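Local atomic coordinates of uncharacterized protein MJ0690 (Methanocaldococcus jannaschii, PDB entry 3K32), a protein that is of unknown function but is a predicted tRNA methyltransferase subunit with a PP-loop motif, and probably binds ATP or a related nucleotide. Residues M7-L12 with L29-H34; I97-Y102 with K130-I135; E152-E157 with T194-L199. All coordinates share one frame; numbering follows the deposited sequence.

Overall arrangement
The three contacts follow one another along the chain, each closing before the next opens. Contact 1 joins strands 8-12 and 32-39 within the five-stranded parallel sheet, and contact 2, with its centre about 13 Å away, lies where helices 84-98 and 120-130 end beside that sheet's edge strand 133-135. These two touch through His10 with Tyr102 and Tyr31 with Ile135, and both reach the second subunit. Contact 3 is separate: a two-stranded antiparallel sheet, its centre about 21 Å from that of contact 1 and about 30 Å from that of contact 2, on the opposite side of the chain's centre from contact 2. A Rossmann-like core, as in other HUP proteins, thus carries a small antiparallel addition.

Contact 1 (M7-L12 with L29-H34); sequences MDVHVL and LGYNPH
The His34 side chain is tied to its own strand by one hydrogen bond and packs against Asp8 and His10 of the neighbouring one. Its CB rests 3.5 Å from CD2 of His10, whose side chain points the same way, the two ring planes oblique at 38°. With CG anti to the carbonyl carbon (chi1 -66°), the ring turns back along its own strand: CG passes His10 NE2, and ND1 hydrogen-bonds to Asn32 O at 3.1 Å, with that oxygen in the ring plane. CE1 then meets Asp8 OD1 edge-on at 3.2 Å, and NE2 ends 4.1 Å from Asp8 OD2, too far for a bond; this carboxylate might stabilise a positive charge on the imidazole. Asp8 OD1 also takes a weak bond from Asn32 ND2, while OD1 of Asn32 is held by Lys59.

The backbones form a parallel ladder: Asn32 N bonds Met7 O, Val11 N bonds His34 O, and Asn32 O accepts Val9 N as well as the His34 ring. The straightest link is His34 N to Val9 O (2.8 Å, 177°). On the other face, Val9 CG1 packs 3.5 Å from Tyr31 CB.

Gly30 ends helix 17-28 in a Schellman motif, after which strand 32-39 completes the beta-alpha-beta unit; Val9 and Val11 pack on that helix through Leu26, and strand 104-106 flanks strand 8-12 on its other side.

Contact 2 (I97-Y102 with K130-I135); sequences ILADEY and KNIQYI
Chain direction changes in both segments, at the end of helix 84-98, where Leu98 O accepts from both Glu101 N and Tyr102 N, and at Asn131, whose positive phi follows helix 120-130; the backbones come nearest at Ala99 and Lys130, with CA atoms 6.2 Å apart. Side chains bridge that gap. The methyl of Ala99 points at the other segment and is touched by two of its side chains: CG of Lys130 lies 3.7 Å from Ala99 CB, and the CD1 end of Ile132 packs against the same methyl. The junction adjoins the edge of the Rossmann-like parallel sheet, where strand 133-135 pairs with strand 104-106 and Ile132 packs on Leu105. Lys130 starts with CG anti to the carbonyl carbon (chi1 -56°), bends at chi2, and then runs extended past Ala99 to Asp100. There NZ forms a salt bridge with Asp100 OD1 at 3.2 Å, arriving from above the carboxylate plane, while a long, weak ion pair links the same ammonium to Glu96. Asp100 is exposed, so the bridge sits on the solvent side of the junction. Tyr102 turns its ring away from Ile132, its hydroxyl hydrogen-bonded to Lys61 and its ring meeting that of His10.

Contact 3 (E152-E157 with T194-L199); sequences EFFILE and TRVVGL
Phe154 lies with its ring between two aliphatic groups: CB of Phe153 sits over the centre of one face, and CG2 of Val196, offset toward the rim, covers the opposite one. Gly198 O lies at the ring's edge, in plane. Leu199 runs alongside Phe154, pointing the same way, and its CD2 approaches CE1 of the ring to 3.6 Å. Leu156, on the same face, reaches Val196 CG2 with its CD2 and crosses Thr194 obliquely, CB to Thr194 CG2 at 3.8 Å. Strands 154-159 and 193-199 form this two-stranded antiparallel sheet, its register shifted by one residue at a classic beta bulge, with Val197 and Gly198 both opposite Ile155. Ile155 O accepts Val197 N at 2.8 Å and, weakly, Gly198 N, while Ile155 N donates to Gly198 O at 2.7 Å. Past the bulge, Glu157 and Arg195 pair through two backbone bonds, the Arg195 N to Glu157 O one very short at 2.5 Å. Ile155, on the face away from Phe154, crosses the bulge residue Val197 obliquely; Val197 CG1 takes the crowded position between N and C (chi1 45°), which brings it to 3.4 Å from Ile155 CG2. Helix 17-28 meets Phe154 through Ser20 and Leu21.

Contact 1 (M7-L12 with L29-H34)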
loop_
_atom_site.group_PDB
_atom_site.type_symbol
_atom_site.label_atom_id
_atom_site.label_comp_id
_atom_site.label_asym_id
_atom_site.label_seq_id
_atom_site.Cartn_x
_atom_site.Cartn_y
_atom_site.Cartn_z
HETATM N N MSE B 7 7.679 17.349 5.843
HETATM C CA MSE B 7 6.446 16.923 6.487
HETATM C C MSE B 7 6.652 15.784 7.499
HETATM O O MSE B 7 7.115 14.704 7.153
HETATM C CB MSE B 7 5.455 16.514 5.397
HETATM C CG MSE B 7 4.061 16.201 5.866
HETATM SE SE MSE B 7 2.968 17.783 5.993
HETATM C CE MSE B 7 3.498 18.693 4.344
ATOM N N ASP B 8 6.306 16.032 8.756
ATOM C CA ASP B 8 6.369 14.979 9.759
ATOM C C ASP B 8 5.287 13.907 9.541
ATOM O O ASP B 8 4.239 14.162 8.949
ATOM C CB ASP B 8 6.243 15.558 11.174
ATOM C CG ASP B 8 7.477 16.354 11.608
ATOM O OD1 ASP B 8 8.544 16.204 10.977
ATOM O OD2 ASP B 8 7.378 17.125 12.592
ATOM N N VAL B 9 5.558 12.701 10.022
ATOM C CA VAL B 9 4.537 11.680 10.124
ATOM C C VAL B 9 4.836 10.767 11.301
ATOM O O VAL B 9 5.980 10.432 11.574
ATOM C CB VAL B 9 4.449 10.845 8.857
ATOM C CG1 VAL B 9 5.814 10.332 8.461
ATOM C CG2 VAL B 9 3.493 9.698 9.082
ATOM N N HIS B 10 3.800 10.376 12.017
ATOM C CA HIS B 10 3.995 9.601 13.225
ATOM C C HIS B 10 3.613 8.150 12.977
ATOM O O HIS B 10 2.471 7.842 12.641
ATOM C CB HIS B 10 3.234 10.241 14.392
ATOM C CG HIS B 10 3.779 11.589 14.776
ATOM N ND1 HIS B 10 3.391 12.753 14.141
ATOM C CD2 HIS B 10 4.708 11.946 15.687
ATOM C CE1 HIS B 10 4.052 13.770 14.662
ATOM N NE2 HIS B 10 4.863 13.315 15.597
ATOM N N VAL B 11 4.595 7.270 13.127
ATOM C CA VAL B 11 4.480 5.891 12.691
ATOM C C VAL B 11 4.424 4.926 13.868
ATOM O O VAL B 11 5.416 4.719 14.558
ATOM C CB VAL B 11 5.702 5.495 11.855
ATOM C CG1 VAL B 11 5.487 4.130 11.201
ATOM C CG2 VAL B 11 6.024 6.551 10.822
ATOM N N LEU B 12 3.266 4.323 14.089
ATOM C CA LEU B 12 3.191 3.216 15.027
ATOM C C LEU B 12 4.241 2.212 14.613
ATOM O O LEU B 12 4.353 1.860 13.444
ATOM C CB LEU B 12 1.803 2.591 15.010
ATOM C CG LEU B 12 0.794 3.449 15.767
ATOM C CD1 LEU B 12 -0.619 3.211 15.271
ATOM C CD2 LEU B 12 0.919 3.155 17.266
ATOM N N LEU B 29 9.968 8.679 0.733
ATOM C CA LEU B 29 9.041 9.627 0.118
ATOM C C LEU B 29 9.214 11.076 0.583
ATOM O O LEU B 29 8.469 11.966 0.165
ATOM C CB LEU B 29 7.597 9.172 0.329
ATOM C CG LEU B 29 7.317 7.773 -0.225
ATOM C CD1 LEU B 29 5.934 7.296 0.181
ATOM C CD2 LEU B 29 7.483 7.722 -1.741
ATOM N N GLY B 30 10.189 11.316 1.449
ATOM C CA GLY B 30 10.453 12.671 1.892
ATOM C C GLY B 30 9.857 13.070 3.230
ATOM O O GLY B 30 9.944 14.224 3.612
ATOM N N TYR B 31 9.270 12.124 3.954
ATOM C CA TYR B 31 8.697 12.440 5.260
ATOM C C TYR B 31 9.715 12.329 6.366
ATOM O O TYR B 31 10.620 11.501 6.307
ATOM C CB TYR B 31 7.579 11.483 5.618
ATOM C CG TYR B 31 6.334 11.603 4.783
ATOM C CD1 TYR B 31 5.380 12.542 5.077
ATOM C CD2 TYR B 31 6.094 10.735 3.730
ATOM C CE1 TYR B 31 4.242 12.638 4.336
ATOM C CE2 TYR B 31 4.957 10.831 2.981
ATOM C CZ TYR B 31 4.026 11.782 3.289
ATOM O OH TYR B 31 2.868 11.893 2.549
ATOM N N ASN B 32 9.543 13.138 7.403
ATOM C CA ASN B 32 10.292 12.910 8.621
ATOM C C ASN B 32 9.510 11.991 9.565
ATOM O O ASN B 32 8.550 12.423 10.209
ATOM C CB ASN B 32 10.612 14.225 9.299
ATOM C CG ASN B 32 11.683 14.075 10.334
ATOM O OD1 ASN B 32 12.387 13.065 10.360
ATOM N ND2 ASN B 32 11.820 15.073 11.199
ATOM N N PRO B 33 9.896 10.708 9.624
ATOM C CA PRO B 33 9.163 9.715 10.411
ATOM C C PRO B 33 9.491 9.794 11.897
ATOM O O PRO B 33 10.653 9.741 12.289
ATOM C CB PRO B 33 9.669 8.373 9.855
ATOM C CG PRO B 33 10.468 8.708 8.646
ATOM C CD PRO B 33 11.010 10.086 8.903
ATOM N N HIS B 34 8.458 9.937 12.715
ATOM C CA HIS B 34 8.613 9.853 14.156
ATOM C C HIS B 34 8.014 8.524 14.599
ATOM O O HIS B 34 6.790 8.379 14.707
ATOM C CB HIS B 34 7.933 11.041 14.834
ATOM C CG HIS B 34 8.584 12.359 14.525
ATOM N ND1 HIS B 34 8.648 12.875 13.248
ATOM C CD2 HIS B 34 9.208 13.255 15.325
ATOM C CE1 HIS B 34 9.283 14.034 13.274
ATOM N NE2 HIS B 34 9.629 14.291 14.521
#

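Contact 2 (I97-Y102 with K130-I135)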
loop_
_atom_site.group_PDB
_atom_site.type_symbol
_atom_site.label_atom_id
_atom_site.label_comp_id
_atom_site.label_asym_id
_atom_site.label_seq_id
_atom_site.Cartn_x
_atom_site.Cartn_y
_atom_site.Cartn_z
ATOM N N ILE B 97 -7.237 7.637 19.631
ATOM C CA ILE B 97 -6.519 8.440 20.611
ATOM C C ILE B 97 -5.395 9.234 19.956
ATOM O O ILE B 97 -5.272 10.433 20.164
ATOM C CB ILE B 97 -5.933 7.564 21.740
ATOM C CG1 ILE B 97 -7.057 6.865 22.523
ATOM C CG2 ILE B 97 -5.072 8.402 22.671
ATOM C CD1 ILE B 97 -6.556 5.928 23.616
ATOM N N LEU B 98 -4.576 8.557 19.168
ATOM C CA LEU B 98 -3.435 9.204 18.539
ATOM C C LEU B 98 -3.868 10.235 17.508
ATOM O O LEU B 98 -3.182 11.226 17.286
ATOM C CB LEU B 98 -2.501 8.161 17.920
ATOM C CG LEU B 98 -1.543 7.479 18.908
ATOM C CD1 LEU B 98 -0.698 8.509 19.585
ATOM C CD2 LEU B 98 -2.303 6.717 19.972
ATOM N N ALA B 99 -5.026 10.015 16.901
ATOM C CA ALA B 99 -5.552 10.950 15.903
ATOM C C ALA B 99 -5.954 12.321 16.461
ATOM O O ALA B 99 -6.246 13.231 15.706
ATOM C CB ALA B 99 -6.712 10.323 15.140
ATOM N N ASP B 100 -6.005 12.457 17.782
ATOM C CA ASP B 100 -6.296 13.752 18.399
ATOM C C ASP B 100 -5.024 14.569 18.513
ATOM O O ASP B 100 -5.083 15.792 18.649
ATOM C CB ASP B 100 -6.946 13.596 19.793
ATOM C CG ASP B 100 -8.389 13.068 19.727
ATOM O OD1 ASP B 100 -9.138 13.459 18.811
ATOM O OD2 ASP B 100 -8.781 12.263 20.599
ATOM N N GLU B 101 -3.874 13.896 18.442
ATOM C CA GLU B 101 -2.583 14.550 18.659
ATOM C C GLU B 101 -1.726 14.733 17.404
ATOM O O GLU B 101 -0.951 15.676 17.332
ATOM C CB GLU B 101 -1.771 13.811 19.727
ATOM C CG GLU B 101 -2.292 13.994 21.144
ATOM C CD GLU B 101 -2.471 12.669 21.878
ATOM O OE1 GLU B 101 -3.472 12.528 22.614
ATOM O OE2 GLU B 101 -1.618 11.767 21.713
ATOM N N TYR B 102 -1.833 13.830 16.435
ATOM C CA TYR B 102 -0.983 13.922 15.251
ATOM C C TYR B 102 -1.833 13.848 13.998
ATOM O O TYR B 102 -2.617 12.921 13.822
ATOM C CB TYR B 102 0.059 12.798 15.213
ATOM C CG TYR B 102 0.770 12.565 16.517
ATOM C CD1 TYR B 102 1.910 13.288 16.843
ATOM C CD2 TYR B 102 0.307 11.618 17.422
ATOM C CE1 TYR B 102 2.566 13.088 18.035
ATOM C CE2 TYR B 102 0.960 11.409 18.617
ATOM C CZ TYR B 102 2.088 12.152 18.917
ATOM O OH TYR B 102 2.740 11.956 20.103
ATOM N N LYS B 130 -11.458 13.262 12.365
ATOM C CA LYS B 130 -10.300 13.742 13.102
ATOM C C LYS B 130 -9.511 14.732 12.269
ATOM O O LYS B 130 -8.541 15.310 12.741
ATOM C CB LYS B 130 -9.410 12.567 13.495
ATOM C CG LYS B 130 -10.136 11.500 14.282
ATOM C CD LYS B 130 -10.366 11.915 15.709
ATOM C CE LYS B 130 -10.826 10.721 16.559
ATOM N NZ LYS B 130 -11.111 11.098 17.973
ATOM N N ASN B 131 -9.950 14.938 11.034
ATOM C CA ASN B 131 -9.233 15.792 10.102
ATOM C C ASN B 131 -7.788 15.388 10.004
ATOM O O ASN B 131 -6.889 16.179 10.257
ATOM C CB ASN B 131 -9.294 17.249 10.517
ATOM C CG ASN B 131 -8.629 18.134 9.516
ATOM O OD1 ASN B 131 -8.556 17.791 8.352
ATOM N ND2 ASN B 131 -8.117 19.259 9.959
ATOM N N ILE B 132 -7.577 14.143 9.615
ATOM C CA ILE B 132 -6.271 13.536 9.703
ATOM C C ILE B 132 -5.942 12.731 8.444
ATOM O O ILE B 132 -6.845 12.344 7.679
ATOM C CB ILE B 132 -6.231 12.661 10.972
ATOM C CG1 ILE B 132 -5.340 13.303 12.026
ATOM C CG2 ILE B 132 -5.848 11.230 10.675
ATOM C CD1 ILE B 132 -4.999 12.341 13.101
ATOM N N GLN B 133 -4.650 12.529 8.209
ATOM C CA GLN B 133 -4.191 11.650 7.139
ATOM C C GLN B 133 -3.713 10.361 7.766
ATOM O O GLN B 133 -2.890 10.381 8.676
ATOM C CB GLN B 133 -3.047 12.270 6.335
ATOM C CG GLN B 133 -3.476 13.225 5.239
ATOM C CD GLN B 133 -2.289 13.758 4.458
ATOM O OE1 GLN B 133 -1.875 14.896 4.636
ATOM N NE2 GLN B 133 -1.728 12.928 3.598
ATOM N N TYR B 134 -4.248 9.252 7.274
ATOM C CA TYR B 134 -3.841 7.905 7.659
ATOM C C TYR B 134 -3.145 7.216 6.462
ATOM O O TYR B 134 -3.721 7.110 5.372
ATOM C CB TYR B 134 -5.083 7.123 8.073
ATOM C CG TYR B 134 -4.827 5.700 8.532
ATOM C CD1 TYR B 134 -3.971 5.428 9.601
ATOM C CD2 TYR B 134 -5.479 4.631 7.930
ATOM C CE1 TYR B 134 -3.759 4.134 10.030
ATOM C CE2 TYR B 134 -5.262 3.321 8.358
ATOM C CZ TYR B 134 -4.410 3.088 9.406
ATOM O OH TYR B 134 -4.191 1.807 9.810
ATOM N N ILE B 135 -1.911 6.763 6.669
ATOM C CA ILE B 135 -1.083 6.216 5.593
ATOM C C ILE B 135 -0.596 4.804 5.876
ATOM O O ILE B 135 0.027 4.562 6.892
ATOM C CB ILE B 135 0.161 7.072 5.352
ATOM C CG1 ILE B 135 -0.246 8.506 4.982
ATOM C CG2 ILE B 135 1.052 6.395 4.288
ATOM C CD1 ILE B 135 0.892 9.495 4.998
#

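Contact 3 (E152-E157 with T194-L199)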
loop_
_atom_site.group_PDB
_atom_site.type_symbol
_atom_site.label_atom_id
_atom_site.label_comp_id
_atom_site.label_asym_id
_atom_site.label_seq_id
_atom_site.Cartn_x
_atom_site.Cartn_y
_atom_site.Cartn_z
ATOM N N GLU B 152 16.365 -7.310 1.205
ATOM C CA GLU B 152 17.178 -6.378 0.431
ATOM C C GLU B 152 17.666 -5.187 1.250
ATOM O O GLU B 152 18.765 -4.687 1.028
ATOM C CB GLU B 152 16.443 -5.903 -0.812
ATOM C CG GLU B 152 16.947 -6.556 -2.068
ATOM C CD GLU B 152 17.247 -5.543 -3.144
ATOM O OE1 GLU B 152 18.329 -4.922 -3.096
ATOM O OE2 GLU B 152 16.393 -5.357 -4.034
ATOM N N PHE B 153 16.859 -4.740 2.204
ATOM C CA PHE B 153 17.237 -3.591 3.025
ATOM C C PHE B 153 17.973 -3.979 4.304
ATOM O O PHE B 153 18.868 -3.267 4.753
ATOM C CB PHE B 153 16.009 -2.750 3.383
ATOM C CG PHE B 153 15.601 -1.785 2.313
ATOM C CD1 PHE B 153 16.081 -0.497 2.312
ATOM C CD2 PHE B 153 14.736 -2.168 1.309
ATOM C CE1 PHE B 153 15.699 0.390 1.330
ATOM C CE2 PHE B 153 14.355 -1.289 0.323
ATOM C CZ PHE B 153 14.834 -0.009 0.333
ATOM N N PHE B 154 17.603 -5.110 4.891
ATOM C CA PHE B 154 18.051 -5.396 6.246
ATOM C C PHE B 154 18.913 -6.631 6.408
ATOM O O PHE B 154 18.771 -7.618 5.687
ATOM C CB PHE B 154 16.857 -5.483 7.193
ATOM C CG PHE B 154 15.942 -4.286 7.134
ATOM C CD1 PHE B 154 16.390 -3.033 7.514
ATOM C CD2 PHE B 154 14.619 -4.425 6.723
ATOM C CE1 PHE B 154 15.540 -1.931 7.459
ATOM C CE2 PHE B 154 13.756 -3.329 6.676
ATOM C CZ PHE B 154 14.216 -2.077 7.039
ATOM N N ILE B 155 19.828 -6.550 7.365
ATOM C CA ILE B 155 20.466 -7.739 7.884
ATOM C C ILE B 155 19.518 -8.328 8.918
ATOM O O ILE B 155 18.997 -7.607 9.788
ATOM C CB ILE B 155 21.808 -7.412 8.524
ATOM C CG1 ILE B 155 22.677 -6.672 7.512
ATOM C CG2 ILE B 155 22.519 -8.696 8.942
ATOM C CD1 ILE B 155 23.046 -7.529 6.338
ATOM N N LEU B 156 19.268 -9.628 8.812
ATOM C CA LEU B 156 18.229 -10.258 9.623
ATOM C C LEU B 156 18.710 -11.444 10.464
ATOM O O LEU B 156 19.707 -12.099 10.137
ATOM C CB LEU B 156 17.076 -10.695 8.724
ATOM C CG LEU B 156 16.428 -9.574 7.916
ATOM C CD1 LEU B 156 15.420 -10.150 6.908
ATOM C CD2 LEU B 156 15.778 -8.564 8.858
ATOM N N GLU B 157 17.983 -11.718 11.546
ATOM C CA GLU B 157 18.297 -12.852 12.406
ATOM C C GLU B 157 17.059 -13.297 13.151
ATOM O O GLU B 157 16.223 -12.469 13.479
ATOM C CB GLU B 157 19.366 -12.463 13.412
ATOM C CG GLU B 157 20.309 -13.584 13.754
ATOM C CD GLU B 157 21.275 -13.194 14.845
ATOM O OE1 GLU B 157 22.478 -13.507 14.709
ATOM O OE2 GLU B 157 20.830 -12.566 15.831
ATOM N N THR B 194 11.859 -12.277 13.937
ATOM C CA THR B 194 13.042 -11.948 13.155
ATOM C C THR B 194 13.518 -10.566 13.568
ATOM O O THR B 194 12.747 -9.611 13.585
ATOM C CB THR B 194 12.769 -11.976 11.643
ATOM O OG1 THR B 194 12.389 -13.300 11.253
ATOM C CG2 THR B 194 14.013 -11.568 10.873
ATOM N N ARG B 195 14.791 -10.471 13.920
ATOM C CA ARG B 195 15.380 -9.214 14.360
ATOM C C ARG B 195 16.068 -8.492 13.198
ATOM O O ARG B 195 16.884 -9.075 12.480
ATOM C CB ARG B 195 16.373 -9.468 15.501
ATOM C CG ARG B 195 16.983 -8.217 16.105
ATOM C CD ARG B 195 17.830 -8.549 17.331
ATOM N NE ARG B 195 17.048 -9.280 18.328
ATOM C CZ ARG B 195 17.535 -9.767 19.468
ATOM N NH1 ARG B 195 18.818 -9.602 19.771
ATOM N NH2 ARG B 195 16.737 -10.422 20.309
ATOM N N VAL B 196 15.711 -7.228 13.009
ATOM C CA VAL B 196 16.490 -6.357 12.157
ATOM C C VAL B 196 17.774 -6.075 12.906
ATOM O O VAL B 196 17.767 -5.382 13.926
ATOM C CB VAL B 196 15.771 -5.015 11.889
ATOM C CG1 VAL B 196 16.742 -4.002 11.307
ATOM C CG2 VAL B 196 14.588 -5.219 10.954
ATOM N N VAL B 197 18.877 -6.628 12.424
ATOM C CA VAL B 197 20.150 -6.370 13.079
ATOM C C VAL B 197 20.931 -5.223 12.423
ATOM O O VAL B 197 21.697 -4.528 13.081
ATOM C CB VAL B 197 21.000 -7.645 13.216
ATOM C CG1 VAL B 197 20.999 -8.429 11.926
ATOM C CG2 VAL B 197 22.419 -7.301 13.659
ATOM N N GLY B 198 20.708 -4.999 11.137
ATOM C CA GLY B 198 21.401 -3.921 10.468
ATOM C C GLY B 198 20.831 -3.574 9.123
ATOM O O GLY B 198 19.843 -4.169 8.671
ATOM N N LEU B 199 21.469 -2.601 8.485
ATOM C CA LEU B 199 21.070 -2.138 7.156
ATOM C C LEU B 199 22.001 -2.648 6.073
ATOM O O LEU B 199 23.217 -2.610 6.232
ATOM C CB LEU B 199 21.103 -0.630 7.114
ATOM C CG LEU B 199 19.991 0.019 7.906
ATOM C CD1 LEU B 199 20.304 1.489 8.126
ATOM C CD2 LEU B 199 18.697 -0.166 7.125
#